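Insecticidal protein (PDB 7ML9) kills western corn rootworm, an insect pest of maize, probably by forming beta-barrel pores in membranes as other toxins of the aerolysin/epsilon-toxin type do. Local coordinates at residues K53-E57 against I78-R82; Y132-T138 against K181-Y187; N140-L146 against Y171-S177. The contacts are given in a common frame with arbitrary orientation. Residue numbers count along the deposited sequence, not the author numbering.

Contact 1: residues K53-E57 against I78-R82; sequences KPSDE and IGERR
Two loops, the second ending in a 3-10 turn, meet through one acid side chain, burying 178 Å² in total. From Pro-54 the chain runs extended to Ser-55 (phi/psi -170/152), whose OG accepts from Glu-57 N at 2.8 Å, an ST turn spanning Asp-56 (-91/-7). The CA of Asp-56 lies 5.6 Å from that of Ile-78. In the Asp-56 carboxylate (chi1 m, chi2 near -9°), Asp-56 OD2 takes Gly-79 N at 2.8 Å, while Asp-56 OD1 forms a salt bridge with Arg-82 (chi1 and chi2 m, chi3 t), 2.9 Å from its NE and 3.1 Å from its NH2, near the guanidinium plane. Ile-78 CB packs 3.7 Å from Asp-56 CG. Gly-79 has positive phi (63/-133); Arg-82 N lies 3.0 Å from Gly-79 O. This carboxylate ties the loop before strand 59-63 to the loop before strand 83-84. Helix 28-48 flanks the site, Arg-37 pairing with Asp-56 OD1 and Glu-40 with Arg-82, whose backbone bonds to Trp-228 on strand 201-229.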
# COMPACT_ATOMS: atom_id res chain seq x y z
N LYS A 53 9.22 -34.50 -13.35
CA LYS A 53 8.58 -33.21 -13.13
C LYS A 53 7.91 -33.18 -11.76
O LYS A 53 7.57 -34.24 -11.22
CB LYS A 53 7.55 -32.94 -14.22
CG LYS A 53 8.05 -33.13 -15.63
CD LYS A 53 9.05 -32.07 -16.02
CE LYS A 53 9.24 -32.01 -17.54
NZ LYS A 53 9.60 -33.35 -18.11
N PRO A 54 7.70 -32.00 -11.17
CA PRO A 54 6.98 -31.95 -9.89
C PRO A 54 5.53 -32.40 -10.07
O PRO A 54 4.79 -31.85 -10.88
CB PRO A 54 7.07 -30.46 -9.49
CG PRO A 54 7.25 -29.73 -10.80
CD PRO A 54 8.09 -30.66 -11.65
N SER A 55 5.13 -33.42 -9.30
CA SER A 55 3.82 -34.02 -9.53
C SER A 55 3.47 -34.97 -8.40
O SER A 55 4.34 -35.55 -7.75
CB SER A 55 3.78 -34.77 -10.87
OG SER A 55 2.53 -35.43 -11.04
N ASP A 56 2.16 -35.11 -8.18
CA ASP A 56 1.61 -36.13 -7.30
C ASP A 56 1.28 -37.41 -8.06
O ASP A 56 0.94 -38.42 -7.43
CB ASP A 56 0.35 -35.61 -6.60
CG ASP A 56 0.65 -34.57 -5.53
OD1 ASP A 56 1.84 -34.35 -5.20
OD2 ASP A 56 -0.32 -33.97 -5.01
N GLU A 57 1.37 -37.39 -9.38
CA GLU A 57 1.00 -38.52 -10.22
C GLU A 57 2.19 -39.45 -10.43
O GLU A 57 3.35 -39.03 -10.40
CB GLU A 57 0.49 -38.04 -11.58
CG GLU A 57 -0.90 -37.43 -11.56
CD GLU A 57 -1.40 -37.10 -12.96
OE1 GLU A 57 -0.76 -36.28 -13.65
OE2 GLU A 57 -2.44 -37.67 -13.37
N ILE A 78 0.68 -36.98 -0.77
CA ILE A 78 0.15 -36.25 -1.92
C ILE A 78 -0.95 -35.28 -1.48
O ILE A 78 -1.52 -35.39 -0.39
CB ILE A 78 -0.35 -37.18 -3.05
CG1 ILE A 78 -1.42 -38.14 -2.54
CG2 ILE A 78 0.82 -37.92 -3.69
CD1 ILE A 78 -1.90 -39.10 -3.61
N GLY A 79 -1.22 -34.32 -2.36
CA GLY A 79 -2.28 -33.34 -2.14
C GLY A 79 -2.03 -32.50 -0.91
O GLY A 79 -0.93 -31.98 -0.68
N GLU A 80 -3.08 -32.36 -0.09
CA GLU A 80 -3.00 -31.59 1.15
C GLU A 80 -1.85 -32.04 2.05
O GLU A 80 -1.30 -31.23 2.80
CB GLU A 80 -4.33 -31.70 1.88
CG GLU A 80 -4.43 -30.97 3.20
CD GLU A 80 -5.68 -31.39 3.98
OE1 GLU A 80 -6.81 -31.10 3.50
OE2 GLU A 80 -5.54 -32.02 5.05
N ARG A 81 -1.48 -33.32 2.01
CA ARG A 81 -0.43 -33.80 2.90
C ARG A 81 0.99 -33.46 2.42
O ARG A 81 1.95 -33.88 3.08
CB ARG A 81 -0.57 -35.30 3.12
CG ARG A 81 -1.73 -35.60 4.11
CD ARG A 81 -1.99 -37.06 4.29
NE ARG A 81 -0.96 -37.79 5.02
CZ ARG A 81 -0.86 -37.90 6.35
NH1 ARG A 81 0.10 -38.65 6.88
NH2 ARG A 81 -1.69 -37.26 7.16
N ARG A 82 1.14 -32.69 1.34
CA ARG A 82 2.47 -32.15 1.01
C ARG A 82 2.96 -31.15 2.04
O ARG A 82 4.17 -30.91 2.13
CB ARG A 82 2.43 -31.49 -0.37
CG ARG A 82 2.31 -32.43 -1.55
CD ARG A 82 3.64 -33.17 -1.74
NE ARG A 82 3.62 -34.02 -2.93
CZ ARG A 82 4.62 -34.84 -3.26
NH1 ARG A 82 5.70 -34.92 -2.48
NH2 ARG A 82 4.55 -35.57 -4.37

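Contact 2: residues Y132-T138 against K181-Y187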
# COMPACT_ATOMS: atom_id res chain seq x y z
N TYR A 132 -13.49 25.89 4.82
CA TYR A 132 -13.90 25.08 3.68
C TYR A 132 -14.27 23.72 4.24
O TYR A 132 -13.61 23.22 5.16
CB TYR A 132 -12.79 24.95 2.62
CG TYR A 132 -13.31 24.65 1.24
CD1 TYR A 132 -13.52 23.34 0.82
CD2 TYR A 132 -13.62 25.67 0.35
CE1 TYR A 132 -14.02 23.06 -0.44
CE2 TYR A 132 -14.12 25.40 -0.91
CZ TYR A 132 -14.31 24.09 -1.30
OH TYR A 132 -14.81 23.82 -2.54
N THR A 133 -15.34 23.14 3.72
CA THR A 133 -15.77 21.80 4.13
C THR A 133 -15.31 20.84 3.06
O THR A 133 -15.77 20.89 1.92
CB THR A 133 -17.28 21.74 4.34
OG1 THR A 133 -17.62 22.60 5.44
CG2 THR A 133 -17.72 20.30 4.66
N TYR A 134 -14.37 19.98 3.43
CA TYR A 134 -13.63 19.20 2.46
C TYR A 134 -13.74 17.72 2.80
O TYR A 134 -13.73 17.34 3.97
CB TYR A 134 -12.16 19.62 2.46
CG TYR A 134 -11.36 19.09 1.31
CD1 TYR A 134 -11.44 19.67 0.05
CD2 TYR A 134 -10.52 17.99 1.47
CE1 TYR A 134 -10.70 19.18 -1.02
CE2 TYR A 134 -9.78 17.49 0.41
CZ TYR A 134 -9.88 18.08 -0.84
OH TYR A 134 -9.14 17.59 -1.90
N THR A 135 -13.83 16.88 1.77
CA THR A 135 -13.83 15.43 1.94
C THR A 135 -12.45 14.89 1.58
O THR A 135 -12.10 14.80 0.41
CB THR A 135 -14.91 14.78 1.09
OG1 THR A 135 -16.19 15.29 1.48
CG2 THR A 135 -14.88 13.25 1.28
N GLU A 136 -11.68 14.55 2.61
CA GLU A 136 -10.46 13.78 2.44
C GLU A 136 -10.82 12.33 2.13
O GLU A 136 -11.77 11.77 2.69
CB GLU A 136 -9.59 13.84 3.70
CG GLU A 136 -9.20 15.25 4.15
CD GLU A 136 -8.51 15.23 5.49
OE1 GLU A 136 -8.50 14.16 6.14
OE2 GLU A 136 -7.98 16.28 5.91
N SER A 137 -10.06 11.73 1.23
CA SER A 137 -10.29 10.37 0.79
C SER A 137 -8.97 9.63 0.76
O SER A 137 -7.96 10.19 0.33
CB SER A 137 -10.94 10.33 -0.60
OG SER A 137 -11.57 9.09 -0.84
N THR A 138 -8.97 8.39 1.24
CA THR A 138 -7.85 7.47 1.08
C THR A 138 -8.39 6.17 0.52
O THR A 138 -9.34 5.62 1.08
CB THR A 138 -7.13 7.20 2.40
OG1 THR A 138 -6.60 8.42 2.92
CG2 THR A 138 -6.00 6.20 2.18
N LYS A 181 -11.82 5.03 2.37
CA LYS A 181 -12.13 5.68 3.64
C LYS A 181 -12.25 7.18 3.39
O LYS A 181 -11.36 7.75 2.76
CB LYS A 181 -11.03 5.43 4.67
CG LYS A 181 -11.20 4.26 5.63
CD LYS A 181 -10.15 4.40 6.75
CE LYS A 181 -10.20 3.28 7.78
NZ LYS A 181 -9.56 2.01 7.31
N THR A 182 -13.32 7.81 3.88
CA THR A 182 -13.49 9.25 3.71
C THR A 182 -13.72 9.91 5.06
O THR A 182 -14.35 9.34 5.95
CB THR A 182 -14.65 9.62 2.78
OG1 THR A 182 -15.87 9.08 3.29
CG2 THR A 182 -14.40 9.10 1.37
N LYS A 183 -13.18 11.12 5.20
CA LYS A 183 -13.46 11.99 6.33
C LYS A 183 -13.89 13.34 5.78
O LYS A 183 -13.19 13.92 4.94
CB LYS A 183 -12.26 12.19 7.25
CG LYS A 183 -11.51 10.95 7.68
CD LYS A 183 -10.42 11.35 8.66
CE LYS A 183 -9.32 10.30 8.73
NZ LYS A 183 -9.80 9.08 9.42
N GLN A 184 -15.04 13.84 6.23
CA GLN A 184 -15.31 15.26 6.06
C GLN A 184 -14.57 16.01 7.15
O GLN A 184 -14.55 15.60 8.31
CB GLN A 184 -16.80 15.56 6.12
CG GLN A 184 -17.49 15.34 4.79
CD GLN A 184 -17.81 13.88 4.57
OE1 GLN A 184 -18.14 13.17 5.52
NE2 GLN A 184 -17.70 13.42 3.33
N VAL A 185 -13.90 17.09 6.76
CA VAL A 185 -13.17 17.90 7.71
C VAL A 185 -13.52 19.36 7.46
O VAL A 185 -14.00 19.73 6.39
CB VAL A 185 -11.63 17.69 7.63
CG1 VAL A 185 -11.26 16.24 7.91
CG2 VAL A 185 -11.11 18.12 6.24
N SER A 186 -13.29 20.18 8.47
CA SER A 186 -13.36 21.62 8.31
C SER A 186 -11.93 22.14 8.34
O SER A 186 -11.19 21.87 9.29
CB SER A 186 -14.20 22.26 9.42
OG SER A 186 -14.48 23.62 9.11
N TYR A 187 -11.55 22.85 7.28
CA TYR A 187 -10.29 23.58 7.22
C TYR A 187 -10.56 25.04 7.56
O TYR A 187 -11.55 25.61 7.10
CB TYR A 187 -9.66 23.49 5.84
CG TYR A 187 -9.23 22.09 5.44
CD1 TYR A 187 -8.59 21.25 6.34
CD2 TYR A 187 -9.42 21.63 4.15
CE1 TYR A 187 -8.18 19.98 5.97
CE2 TYR A 187 -9.01 20.35 3.76
CZ TYR A 187 -8.39 19.54 4.68
OH TYR A 187 -7.98 18.28 4.29
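An antiparallel beta ladder joins the two segments, part of the long-stranded sheet that marks aerolysin-type toxins. The axes approach to 4.6 Å at 157°; the segments form seven consecutive bridges and bury 686 Å² between them. Lys-181 opens the ladder, Lys-181 N to Thr-138 O and Thr-138 N to Lys-181 O both measuring 2.9 Å. Thr-182 faces Ser-137 in a non-hydrogen-bonded pair; its CB lies 3.9 Å from Thr-135 CG2. Lys-183 N gives to Glu-136 O at 3.0 Å and Lys-183 O takes Glu-136 N at 2.8 Å. Gln-184 shares a face with Thr-182 and Ser-186, and its NE2 donates to Thr-135 OG1 at 3.0 Å, a side-chain hydrogen bond within the non-hydrogen-bonded pair Thr-135/Gln-184. Val-185, on the other face, bonds through Val-185 N to Tyr-134 O (2.8 Å) and Tyr-134 N to Val-185 O (3.0 Å). Beyond Ser-186, whose backbone bonds outward to Thr-315 of strand 303-323, comes buried Tyr-187, with Tyr-187 N to Tyr-132 O and Tyr-132 N to Tyr-187 O both 3.0 Å. Its CE2 lies 3.5 Å from Tyr-134 CB, and Leu-208 of strand 201-229 touches Tyr-132, Tyr-134 and Tyr-187. Arg-314 adds a salt bridge to Glu-136 OE2, the same oxygen that receives the hydroxyl of Tyr-187, with OH and OE2 2.6 Å apart.

Contact 3: residues N140-L146 against Y171-S177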
# COMPACT_ATOMS: atom_id res chain seq x y z
N ASN A 140 -7.22 2.23 -1.44
CA ASN A 140 -6.16 1.30 -1.80
C ASN A 140 -6.76 0.19 -2.65
O ASN A 140 -7.97 -0.02 -2.68
CB ASN A 140 -5.43 0.79 -0.54
CG ASN A 140 -6.23 -0.27 0.23
OD1 ASN A 140 -6.76 -1.21 -0.34
ND2 ASN A 140 -6.27 -0.12 1.56
N THR A 141 -5.88 -0.51 -3.38
CA THR A 141 -6.26 -1.68 -4.17
C THR A 141 -5.17 -2.73 -3.98
O THR A 141 -3.99 -2.41 -4.07
CB THR A 141 -6.39 -1.35 -5.66
OG1 THR A 141 -7.48 -0.43 -5.86
CG2 THR A 141 -6.66 -2.62 -6.46
N THR A 142 -5.57 -3.97 -3.71
CA THR A 142 -4.61 -5.07 -3.69
C THR A 142 -4.41 -5.55 -5.11
O THR A 142 -5.34 -6.09 -5.73
CB THR A 142 -5.10 -6.18 -2.77
OG1 THR A 142 -5.20 -5.67 -1.43
CG2 THR A 142 -4.09 -7.34 -2.79
N THR A 143 -3.22 -5.32 -5.66
CA THR A 143 -2.98 -5.61 -7.07
C THR A 143 -2.32 -6.97 -7.29
O THR A 143 -2.55 -7.60 -8.32
CB THR A 143 -2.09 -4.51 -7.69
OG1 THR A 143 -0.90 -4.36 -6.91
CG2 THR A 143 -2.84 -3.15 -7.71
N HIS A 144 -1.48 -7.41 -6.35
CA HIS A 144 -0.93 -8.77 -6.33
C HIS A 144 -1.30 -9.36 -4.98
O HIS A 144 -0.60 -9.13 -3.99
CB HIS A 144 0.58 -8.77 -6.53
CG HIS A 144 1.02 -8.29 -7.88
ND1 HIS A 144 0.78 -7.00 -8.32
CD2 HIS A 144 1.73 -8.90 -8.85
CE1 HIS A 144 1.30 -6.86 -9.53
NE2 HIS A 144 1.89 -8.00 -9.87
N GLY A 145 -2.41 -10.11 -4.94
CA GLY A 145 -2.93 -10.61 -3.69
C GLY A 145 -2.23 -11.88 -3.22
O GLY A 145 -1.56 -12.58 -3.98
N LEU A 146 -2.40 -12.17 -1.93
CA LEU A 146 -1.89 -13.40 -1.32
C LEU A 146 -3.09 -14.16 -0.76
O LEU A 146 -3.78 -13.68 0.14
CB LEU A 146 -0.86 -13.09 -0.23
CG LEU A 146 0.42 -12.35 -0.63
CD1 LEU A 146 1.24 -11.93 0.60
CD2 LEU A 146 1.28 -13.17 -1.56
N TYR A 171 -4.87 -2.79 4.05
CA TYR A 171 -4.99 -3.69 2.92
C TYR A 171 -5.64 -4.99 3.36
O TYR A 171 -5.31 -5.52 4.43
CB TYR A 171 -3.62 -4.00 2.31
CG TYR A 171 -3.07 -2.88 1.48
CD1 TYR A 171 -3.39 -2.77 0.14
CD2 TYR A 171 -2.24 -1.93 2.05
CE1 TYR A 171 -2.90 -1.73 -0.62
CE2 TYR A 171 -1.75 -0.89 1.30
CZ TYR A 171 -2.08 -0.80 -0.03
OH TYR A 171 -1.57 0.24 -0.78
N ASN A 172 -6.55 -5.50 2.55
CA ASN A 172 -6.96 -6.89 2.61
C ASN A 172 -6.18 -7.65 1.54
O ASN A 172 -6.21 -7.26 0.36
CB ASN A 172 -8.47 -7.05 2.40
CG ASN A 172 -8.95 -8.46 2.65
OD1 ASN A 172 -8.39 -9.43 2.12
ND2 ASN A 172 -9.98 -8.60 3.48
N PHE A 173 -5.50 -8.72 1.95
CA PHE A 173 -4.54 -9.39 1.07
C PHE A 173 -5.20 -10.14 -0.08
O PHE A 173 -4.48 -10.59 -0.98
CB PHE A 173 -3.65 -10.33 1.89
CG PHE A 173 -2.54 -9.64 2.65
CD1 PHE A 173 -2.65 -8.32 3.05
CD2 PHE A 173 -1.38 -10.33 2.96
CE1 PHE A 173 -1.62 -7.69 3.76
CE2 PHE A 173 -0.35 -9.72 3.66
CZ PHE A 173 -0.46 -8.39 4.06
N GLN A 174 -6.52 -10.30 -0.10
CA GLN A 174 -7.12 -11.00 -1.23
C GLN A 174 -7.00 -10.18 -2.50
O GLN A 174 -7.20 -8.96 -2.49
CB GLN A 174 -8.59 -11.32 -0.96
CG GLN A 174 -9.31 -11.98 -2.14
CD GLN A 174 -10.82 -12.11 -1.94
OE1 GLN A 174 -11.29 -12.48 -0.86
NE2 GLN A 174 -11.58 -11.80 -2.99
N ASN A 175 -6.65 -10.86 -3.60
CA ASN A 175 -6.55 -10.20 -4.91
C ASN A 175 -7.78 -9.36 -5.20
O ASN A 175 -8.91 -9.78 -4.97
CB ASN A 175 -6.37 -11.25 -6.01
CG ASN A 175 -6.19 -10.63 -7.38
OD1 ASN A 175 -5.71 -9.50 -7.52
ND2 ASN A 175 -6.56 -11.38 -8.42
N SER A 176 -7.54 -8.14 -5.71
CA SER A 176 -8.56 -7.20 -6.18
C SER A 176 -9.37 -6.58 -5.06
O SER A 176 -10.38 -5.92 -5.34
CB SER A 176 -9.51 -7.85 -7.20
OG SER A 176 -8.80 -8.21 -8.37
N SER A 177 -8.97 -6.77 -3.81
CA SER A 177 -9.61 -6.06 -2.71
C SER A 177 -9.40 -4.56 -2.87
O SER A 177 -8.28 -4.11 -3.15
CB SER A 177 -9.04 -6.52 -1.37
OG SER A 177 -9.35 -7.89 -1.12
O HOH W 1 -7.05 -3.96 0.02
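Segment 140-146 is extended on either side of a corner at Thr-143 and His-144; segment 171-177 leaves its strand after Asn-172 and closes in a type II beta turn from Gln-174 to Ser-177. Thr-142 N donates to Ser-177 O at 2.8 Å and Thr-142 O accepts Ser-176 N at 3.0 Å. Past the corner, Leu-146 N reaches Phe-173 O at 2.8 Å. Gly-145 CA lies 3.1 Å from Phe-173 O, and a CB there would clash with that oxygen and Asn-175 N. Thr-143 and His-144 both face Gln-272, a classic beta bulge. Strands 153-160 and 165-172 form an antiparallel hairpin inserted between strands 130-147 and 178-189, consistent with the amphipathic insertion hairpin that becomes the pore in aerolysin-type toxins. An Asx turn, Asn-172 OD1 to Gln-174 N at 3.0 Å, follows it. Thr-142 OG1 donates to Asn-172 O at 2.6 Å; a water lies 2.9 Å from Thr-142 OG1, 2.8 Å from Asn-140 OD1 and 3.0 Å from Asn-172 N. Asn-140 CG lies over one face of the Tyr-171 ring, while Asn-140 ND2 donates to Thr-169 OG1. Leu-146 CD1 packs 3.9 Å from Phe-173 CD2.

How the contacts relate
The three contacts are spread along an elongated molecule. Contacts 1 and 2 lie on opposite sides of the chain's centre, their own centres about 53 Å apart, while contact 3 falls about 28 Å from contact 1 and 25 Å from contact 2, centre to centre. Contacts 2 and 3 share strand 130-147, and contact 3 is nested inside the chain loop that contact 2 closes: the hairpin 153-172 returns through 171-177 into strand 178-189. Contact 1 is separate in sequence, its nearest atoms about 17 Å from contact 3. Its Asp-56 side chain is about 9 Å from the sodium ion bound by Glu-30 and Asp-34, and the Thr-143 side chain about 10 Å from a samarium ion, so neither is a metal ligand.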